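Local coordinates for DNA damage response protein Rtt109, putative (Neosartorya fumigata, PDB 5ZB9), which probably transfers the acetyl group of acetyl-CoA to histone lysines, acting as a histone H3 K56 acetyltransferase linked to the DNA damage response, at residues A[109-121]-A[166-178]. Residues are numbered along the deposited sequence; the frame is centred on the assembly and turned at random.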
ATOM      1  N   VAL A 109       3.318  22.659   1.076  1.00 87.43           N
ATOM      2  CA  VAL A 109       2.584  21.395   1.159  1.00 79.80           C
ATOM      3  C   VAL A 109       3.541  20.245   0.852  1.00 69.72           C
ATOM      4  O   VAL A 109       4.444  20.396   0.027  1.00 71.77           O
ATOM      5  CB  VAL A 109       1.381  21.350   0.187  1.00 77.11           C
ATOM      6  CG1 VAL A 109       0.257  22.267   0.675  1.00 80.03           C
ATOM      7  CG2 VAL A 109       1.818  21.724  -1.225  1.00 64.59           C
ATOM      8  N   SER A 110       3.375  19.113   1.534  1.00 54.24           N
ATOM      9  CA  SER A 110       4.259  17.984   1.283  1.00 46.34           C
ATOM     10  C   SER A 110       3.983  17.477  -0.123  1.00 39.28           C
ATOM     11  O   SER A 110       2.963  16.833  -0.372  1.00 39.20           O
ATOM     12  CB  SER A 110       4.073  16.858   2.324  1.00 59.44           C
ATOM     13  OG  SER A 110       5.071  15.828   2.215  1.00 32.96           O
ATOM     14  N   LEU A 111       4.884  17.802  -1.043  1.00 37.34           N
ATOM     15  CA  LEU A 111       4.819  17.260  -2.390  1.00 35.43           C
ATOM     16  C   LEU A 111       4.799  15.746  -2.340  1.00 29.23           C
ATOM     17  O   LEU A 111       4.093  15.107  -3.115  1.00 30.03           O
ATOM     18  CB  LEU A 111       6.002  17.735  -3.232  1.00 40.06           C
ATOM     19  CG  LEU A 111       5.934  19.196  -3.654  1.00 52.54           C
ATOM     20  CD1 LEU A 111       7.166  19.571  -4.467  1.00 53.30           C
ATOM     21  CD2 LEU A 111       4.650  19.446  -4.434  1.00 41.63           C
ATOM     22  N   LEU A 112       5.571  15.172  -1.422  1.00 25.80           N
ATOM     23  CA  LEU A 112       5.633  13.725  -1.318  1.00 26.94           C
ATOM     24  C   LEU A 112       4.270  13.156  -0.916  1.00 25.99           C
ATOM     25  O   LEU A 112       3.870  12.097  -1.408  1.00 25.36           O
ATOM     26  CB  LEU A 112       6.719  13.295  -0.336  1.00 26.49           C
ATOM     27  CG  LEU A 112       8.115  13.873  -0.592  1.00 28.08           C
ATOM     28  CD1 LEU A 112       9.165  13.110   0.194  1.00 26.24           C
ATOM     29  CD2 LEU A 112       8.455  13.883  -2.079  1.00 31.71           C
ATOM     30  N   ARG A 113       3.542  13.865  -0.058  1.00 23.67           N
ATOM     31  CA  ARG A 113       2.206  13.412   0.321  1.00 23.86           C
ATOM     32  C   ARG A 113       1.276  13.481  -0.883  1.00 25.11           C
ATOM     33  O   ARG A 113       0.526  12.545  -1.148  1.00 25.54           O
ATOM     34  CB  ARG A 113       1.632  14.237   1.480  1.00 27.46           C
ATOM     35  CG  ARG A 113       0.205  13.829   1.878  1.00 25.25           C
ATOM     36  CD  ARG A 113      -0.329  14.588   3.105  1.00 31.19           C
ATOM     37  NE  ARG A 113      -0.333  16.044   2.936  1.00 33.16           N
ATOM     38  CZ  ARG A 113      -1.156  16.712   2.130  1.00 38.40           C
ATOM     39  NH1 ARG A 113      -2.056  16.064   1.398  1.00 39.14           N
ATOM     40  NH2 ARG A 113      -1.075  18.034   2.045  1.00 45.74           N
ATOM     41  N   LEU A 114       1.340  14.587  -1.620  1.00 30.28           N
ATOM     42  CA  LEU A 114       0.491  14.781  -2.797  1.00 24.61           C
ATOM     43  C   LEU A 114       0.745  13.723  -3.867  1.00 25.17           C
ATOM     44  O   LEU A 114      -0.194  13.173  -4.456  1.00 23.89           O
ATOM     45  CB  LEU A 114       0.706  16.177  -3.376  1.00 24.57           C
ATOM     46  CG  LEU A 114       0.097  17.300  -2.536  1.00 33.42           C
ATOM     47  CD1 LEU A 114       0.382  18.648  -3.163  1.00 32.68           C
ATOM     48  CD2 LEU A 114      -1.400  17.079  -2.382  1.00 27.47           C
ATOM     49  N   ILE A 115       2.021  13.431  -4.103  1.00 19.47           N
ATOM     50  CA  ILE A 115       2.405  12.423  -5.074  1.00 21.24           C
ATOM     51  C   ILE A 115       1.886  11.038  -4.678  1.00 22.45           C
ATOM     52  O   ILE A 115       1.251  10.362  -5.490  1.00 23.81           O
ATOM     53  CB  ILE A 115       3.935  12.382  -5.250  1.00 26.75           C
ATOM     54  CG1 ILE A 115       4.425  13.687  -5.879  1.00 22.77           C
ATOM     55  CG2 ILE A 115       4.345  11.194  -6.110  1.00 22.05           C
ATOM     56  CD1 ILE A 115       5.923  13.801  -5.934  1.00 27.25           C
ATOM     57  N   SER A 116       2.146  10.629  -3.436  1.00 19.32           N
ATOM     58  CA  SER A 116       1.707   9.325  -2.932  1.00 21.51           C
ATOM     59  C   SER A 116       0.190   9.143  -3.028  1.00 20.96           C
ATOM     60  O   SER A 116      -0.292   8.081  -3.398  1.00 18.64           O
ATOM     61  CB  SER A 116       2.146   9.146  -1.475  1.00 21.63           C
ATOM     62  OG  SER A 116       3.534   9.366  -1.326  1.00 23.66           O
ATOM     63  N   ASN A 117      -0.537  10.191  -2.652  1.00 20.76           N
ATOM     64  CA  ASN A 117      -1.990  10.274  -2.755  1.00 18.39           C
ATOM     65  C   ASN A 117      -2.447  10.074  -4.207  1.00 23.47           C
ATOM     66  O   ASN A 117      -3.318   9.251  -4.497  1.00 26.45           O
ATOM     67  CB  ASN A 117      -2.434  11.643  -2.202  1.00 27.24           C
ATOM     68  CG  ASN A 117      -3.945  11.811  -2.104  1.00 27.05           C
ATOM     69  OD1 ASN A 117      -4.717  11.205  -2.837  1.00 31.89           O
ATOM     70  ND2 ASN A 117      -4.365  12.673  -1.195  1.00 33.36           N
ATOM     71  N   ALA A 118      -1.838  10.825  -5.117  1.00 24.05           N
ATOM     72  CA  ALA A 118      -2.203  10.785  -6.526  1.00 21.62           C
ATOM     73  C   ALA A 118      -1.925   9.424  -7.145  1.00 20.10           C
ATOM     74  O   ALA A 118      -2.749   8.904  -7.890  1.00 24.72           O
ATOM     75  CB  ALA A 118      -1.460  11.876  -7.293  1.00 20.05           C
ATOM     76  N   PHE A 119      -0.765   8.852  -6.838  1.00 19.13           N
ATOM     77  CA  PHE A 119      -0.394   7.532  -7.355  1.00 21.75           C
ATOM     78  C   PHE A 119      -1.359   6.438  -6.872  1.00 22.09           C
ATOM     79  O   PHE A 119      -1.843   5.634  -7.671  1.00 23.02           O
ATOM     80  CB  PHE A 119       1.051   7.195  -6.960  1.00 17.89           C
ATOM     81  CG  PHE A 119       1.632   6.014  -7.696  1.00 19.67           C
ATOM     82  CD1 PHE A 119       1.459   5.874  -9.066  1.00 20.34           C
ATOM     83  CD2 PHE A 119       2.370   5.052  -7.016  1.00 18.82           C
ATOM     84  CE1 PHE A 119       2.003   4.782  -9.743  1.00 20.82           C
ATOM     85  CE2 PHE A 119       2.912   3.964  -7.681  1.00 18.12           C
ATOM     86  CZ  PHE A 119       2.728   3.827  -9.046  1.00 21.61           C
ATOM     87  N   LEU A 120      -1.649   6.413  -5.573  1.00 20.01           N
ATOM     88  CA  LEU A 120      -2.617   5.460  -5.026  1.00 19.64           C
ATOM     89  C   LEU A 120      -4.013   5.671  -5.617  1.00 21.02           C
ATOM     90  O   LEU A 120      -4.661   4.713  -6.036  1.00 19.51           O
ATOM     91  CB  LEU A 120      -2.668   5.567  -3.503  1.00 16.98           C
ATOM     92  CG  LEU A 120      -1.418   5.075  -2.762  1.00 20.39           C
ATOM     93  CD1 LEU A 120      -1.531   5.289  -1.265  1.00 14.92           C
ATOM     94  CD2 LEU A 120      -1.182   3.601  -3.061  1.00 25.47           C
ATOM     95  N   SER A 121      -4.464   6.923  -5.653  1.00 18.57           N
ATOM     96  CA  SER A 121      -5.729   7.275  -6.297  1.00 25.02           C
ATOM     97  C   SER A 121      -5.800   6.722  -7.712  1.00 25.67           C
ATOM     98  O   SER A 121      -6.791   6.110  -8.111  1.00 23.04           O
ATOM     99  CB  SER A 121      -5.912   8.794  -6.346  1.00 25.85           C
ATOM    100  OG  SER A 121      -6.978   9.202  -5.515  1.00 38.06           O
ATOM    101  N   ILE A 166       3.071   7.145  10.812  1.00 18.77           N
ATOM    102  CA  ILE A 166       1.691   6.695  10.913  1.00 19.60           C
ATOM    103  C   ILE A 166       0.714   7.853  10.639  1.00 20.94           C
ATOM    104  O   ILE A 166      -0.234   7.691   9.870  1.00 19.41           O
ATOM    105  CB  ILE A 166       1.411   6.058  12.290  1.00 18.22           C
ATOM    106  CG1 ILE A 166       2.282   4.812  12.477  1.00 15.22           C
ATOM    107  CG2 ILE A 166      -0.063   5.684  12.429  1.00 15.17           C
ATOM    108  CD1 ILE A 166       2.366   4.327  13.922  1.00 17.84           C
ATOM    109  N   LYS A 167       0.948   9.024  11.229  1.00 19.11           N
ATOM    110  CA  LYS A 167       0.079  10.167  10.954  1.00 19.38           C
ATOM    111  C   LYS A 167       0.179  10.589   9.497  1.00 20.62           C
ATOM    112  O   LYS A 167      -0.823  10.968   8.885  1.00 20.05           O
ATOM    113  CB  LYS A 167       0.411  11.351  11.856  1.00 19.21           C
ATOM    114  CG  LYS A 167       0.060  11.115  13.304  1.00 25.23           C
ATOM    115  CD  LYS A 167       0.463  12.292  14.180  1.00 29.31           C
ATOM    116  CE  LYS A 167       0.422  11.890  15.652  1.00 45.09           C
ATOM    117  NZ  LYS A 167       0.713  13.015  16.588  1.00 54.61           N
ATOM    118  N   TRP A 168       1.386  10.510   8.942  1.00 19.95           N
ATOM    119  CA  TRP A 168       1.623  10.922   7.559  1.00 19.73           C
ATOM    120  C   TRP A 168       0.824  10.051   6.589  1.00 19.19           C
ATOM    121  O   TRP A 168       0.114  10.556   5.721  1.00 17.85           O
ATOM    122  CB  TRP A 168       3.122  10.857   7.236  1.00 19.63           C
ATOM    123  CG  TRP A 168       3.516  11.444   5.906  1.00 23.62           C
ATOM    124  CD1 TRP A 168       3.768  12.760   5.626  1.00 18.88           C
ATOM    125  CD2 TRP A 168       3.725  10.729   4.674  1.00 19.37           C
ATOM    126  NE1 TRP A 168       4.112  12.905   4.300  1.00 20.06           N
ATOM    127  CE2 TRP A 168       4.095  11.676   3.697  1.00 14.30           C
ATOM    128  CE3 TRP A 168       3.632   9.385   4.309  1.00 16.36           C
ATOM    129  CZ2 TRP A 168       4.375  11.320   2.385  1.00 19.98           C
ATOM    130  CZ3 TRP A 168       3.912   9.028   2.997  1.00 17.78           C
ATOM    131  CH2 TRP A 168       4.280   9.992   2.053  1.00 20.60           C
ATOM    132  N   TRP A 169       0.929   8.739   6.759  1.00 16.75           N
ATOM    133  CA  TRP A 169       0.244   7.804   5.880  1.00 19.00           C
ATOM    134  C   TRP A 169      -1.270   7.916   5.993  1.00 18.02           C
ATOM    135  O   TRP A 169      -1.977   7.745   5.008  1.00 17.80           O
ATOM    136  CB  TRP A 169       0.694   6.369   6.169  1.00 18.88           C
ATOM    137  CG  TRP A 169       1.952   6.004   5.439  1.00 20.92           C
ATOM    138  CD1 TRP A 169       3.161   5.689   5.989  1.00 19.36           C
ATOM    139  CD2 TRP A 169       2.127   5.944   4.019  1.00 18.41           C
ATOM    140  NE1 TRP A 169       4.069   5.419   4.999  1.00 21.26           N
ATOM    141  CE2 TRP A 169       3.459   5.564   3.782  1.00 21.19           C
ATOM    142  CE3 TRP A 169       1.280   6.165   2.927  1.00 17.25           C
ATOM    143  CZ2 TRP A 169       3.965   5.396   2.494  1.00 23.41           C
ATOM    144  CZ3 TRP A 169       1.779   6.000   1.658  1.00 14.62           C
ATOM    145  CH2 TRP A 169       3.110   5.624   1.447  1.00 20.08           C
ATOM    146  N   CYS A 170      -1.774   8.213   7.184  1.00 19.69           N
ATOM    147  CA  CYS A 170      -3.209   8.452   7.317  1.00 20.16           C
ATOM    148  C   CYS A 170      -3.631   9.694   6.526  1.00 20.95           C
ATOM    149  O   CYS A 170      -4.706   9.700   5.926  1.00 22.39           O
ATOM    150  CB  CYS A 170      -3.604   8.581   8.787  1.00 18.90           C
ATOM    151  SG  CYS A 170      -3.429   7.027   9.701  1.00 19.42           S
ATOM    152  N   ARG A 171      -2.780  10.725   6.490  1.00 18.44           N
ATOM    153  CA  ARG A 171      -3.089  11.940   5.741  0.50 18.16           C
ATOM    154  C   ARG A 171      -3.028  11.682   4.238  1.00 17.80           C
ATOM    155  O   ARG A 171      -3.694  12.348   3.460  1.00 21.60           O
ATOM    156  CB  ARG A 171      -2.138  13.075   6.134  0.50 20.33           C
ATOM    157  CG  ARG A 171      -2.407  13.676   7.517  0.50 20.07           C
ATOM    158  CD  ARG A 171      -1.544  14.910   7.765  0.50 22.46           C
ATOM    159  NE  ARG A 171      -0.121  14.578   7.781  0.50 24.66           N
ATOM    160  CZ  ARG A 171       0.606  14.434   8.885  0.50 19.14           C
ATOM    161  NH1 ARG A 171       1.888  14.119   8.794  0.50 15.30           N
ATOM    162  NH2 ARG A 171       0.048  14.612  10.076  0.50 21.63           N
ATOM    163  N   VAL A 172      -2.228  10.705   3.830  1.00 19.96           N
ATOM    164  CA  VAL A 172      -2.179  10.301   2.428  1.00 21.09           C
ATOM    165  C   VAL A 172      -3.491   9.628   2.034  1.00 22.50           C
ATOM    166  O   VAL A 172      -4.063   9.886   0.971  1.00 24.04           O
ATOM    167  CB  VAL A 172      -1.015   9.324   2.156  1.00 20.03           C
ATOM    168  CG1 VAL A 172      -1.167   8.667   0.794  1.00 13.63           C
ATOM    169  CG2 VAL A 172       0.333  10.033   2.284  1.00 18.62           C
ATOM    170  N   ILE A 173      -3.955   8.755   2.919  1.00 20.54           N
ATOM    171  CA  ILE A 173      -5.150   7.953   2.704  1.00 20.48           C
ATOM    172  C   ILE A 173      -6.451   8.769   2.826  1.00 22.08           C
ATOM    173  O   ILE A 173      -7.407   8.532   2.087  1.00 18.72           O
ATOM    174  CB  ILE A 173      -5.147   6.760   3.703  1.00 23.29           C
ATOM    175  CG1 ILE A 173      -4.099   5.740   3.255  1.00 22.31           C
ATOM    176  CG2 ILE A 173      -6.522   6.109   3.847  1.00 13.46           C
ATOM    177  CD1 ILE A 173      -4.250   5.327   1.817  1.00 24.84           C
ATOM    178  N   ASP A 174      -6.473   9.742   3.736  1.00 22.12           N
ATOM    179  CA  ASP A 174      -7.708  10.471   4.063  1.00 21.83           C
ATOM    180  C   ASP A 174      -8.468  11.027   2.841  1.00 21.56           C
ATOM    181  O   ASP A 174      -9.672  10.812   2.732  1.00 23.56           O
ATOM    182  CB  ASP A 174      -7.408  11.605   5.055  1.00 19.28           C
ATOM    183  CG  ASP A 174      -8.649  12.086   5.796  1.00 22.53           C
ATOM    184  OD1 ASP A 174      -9.464  11.243   6.220  1.00 25.73           O
ATOM    185  OD2 ASP A 174      -8.815  13.309   5.963  1.00 24.31           O
ATOM    186  N   PRO A 175      -7.782  11.727   1.910  1.00 25.75           N
ATOM    187  CA  PRO A 175      -8.547  12.257   0.770  1.00 21.59           C
ATOM    188  C   PRO A 175      -9.060  11.175  -0.176  1.00 24.86           C
ATOM    189  O   PRO A 175     -10.086  11.372  -0.832  1.00 29.44           O
ATOM    190  CB  PRO A 175      -7.536  13.158   0.054  1.00 19.75           C
ATOM    191  CG  PRO A 175      -6.501  13.458   1.066  1.00 20.28           C
ATOM    192  CD  PRO A 175      -6.393  12.215   1.889  1.00 22.56           C
ATOM    193  N   ILE A 176      -8.359  10.051  -0.259  1.00 21.56           N
ATOM    194  CA  ILE A 176      -8.858   8.941  -1.058  1.00 25.94           C
ATOM    195  C   ILE A 176     -10.131   8.421  -0.423  1.00 28.10           C
ATOM    196  O   ILE A 176     -11.150   8.249  -1.095  1.00 28.89           O
ATOM    197  CB  ILE A 176      -7.851   7.797  -1.163  1.00 22.48           C
ATOM    198  CG1 ILE A 176      -6.509   8.319  -1.656  1.00 25.06           C
ATOM    199  CG2 ILE A 176      -8.378   6.716  -2.087  1.00 16.76           C
ATOM    200  CD1 ILE A 176      -5.493   7.230  -1.890  1.00 25.23           C
ATOM    201  N   LEU A 177     -10.044   8.184   0.884  1.00 26.15           N
ATOM    202  CA  LEU A 177     -11.159   7.713   1.693  1.00 22.57           C
ATOM    203  C   LEU A 177     -12.400   8.574   1.480  1.00 26.82           C
ATOM    204  O   LEU A 177     -13.498   8.062   1.300  1.00 25.59           O
ATOM    205  CB  LEU A 177     -10.760   7.705   3.178  1.00 18.32           C
ATOM    206  CG  LEU A 177     -11.850   7.635   4.261  1.00 19.50           C
ATOM    207  CD1 LEU A 177     -12.569   6.301   4.277  1.00 15.38           C
ATOM    208  CD2 LEU A 177     -11.256   7.936   5.630  1.00 18.46           C
ATOM    209  N   ARG A 178     -12.210   9.888   1.471  1.00 22.78           N
ATOM    210  CA  ARG A 178     -13.335  10.806   1.513  1.00 25.28           C
ATOM    211  C   ARG A 178     -13.904  11.170   0.142  1.00 30.02           C
ATOM    212  O   ARG A 178     -14.760  12.040   0.039  1.00 30.46           O
ATOM    213  CB  ARG A 178     -12.930  12.063   2.275  1.00 22.17           C
ATOM    214  CG  ARG A 178     -12.697  11.759   3.734  1.00 23.75           C
ATOM    215  CD  ARG A 178     -12.433  12.990   4.540  1.00 21.64           C
ATOM    216  NE  ARG A 178     -12.026  12.642   5.896  1.00 23.08           N
ATOM    217  CZ  ARG A 178     -12.874  12.353   6.872  1.00 25.76           C
ATOM    218  NH1 ARG A 178     -14.181  12.375   6.642  1.00 24.80           N
ATOM    219  NH2 ARG A 178     -12.415  12.045   8.080  1.00 22.62           N
TER
HETATM  220  O   HOH W   1      -2.916  13.525   0.856  1.00 28.63           O
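Trp168 overlaps the start of helix 111-121, from the N-cap Ser110 to Ser116, with the benzo end of its indole near the backbone of Leu112 and Arg113. Trp168 CG is anti to the backbone N (chi1 -172°), which carries the ring across to the other helix. Trp168 CZ2 comes to 3.6 Å from Arg113 N, and Trp168 CH2 to 3.5 Å from Ser116 OG. Ser110 OG lies at the ring edge, in its plane, and accepts a weak capping hydrogen bond from Arg113 N. Ser116 OG donates to Leu112 O at 2.8 Å, so that carbonyl takes two donors, from opposite faces. Val172 is a knob in a hole formed by Arg113, Ser116, Asn117 and Leu120. Within its own helix, Val172 CG2 sits over one Trp168 face, offset toward the rim, and Trp168 CZ3 lies over the centre of the Trp169 ring. The helices run at 46° to each other on the acetyltransferase sheet: Leu112 and Ser116 touch Phe74, Trp169 touches Leu138 and Ala140. Leu112, Arg113, Trp168 and Arg171 contact CoA when it is bound; no CoA is present here. The Arg113 chain bends at chi3 (58°), turning its guanidinium so that NH1 meets a water in plane. The water O accepts hydrogen bonds from Arg113 NH1 and Asn117 ND2, both at 2.7 Å, and donates to Arg171 O, tying both helices together. Ile176 CD1 packs on Leu120 CB at 3.7 Å.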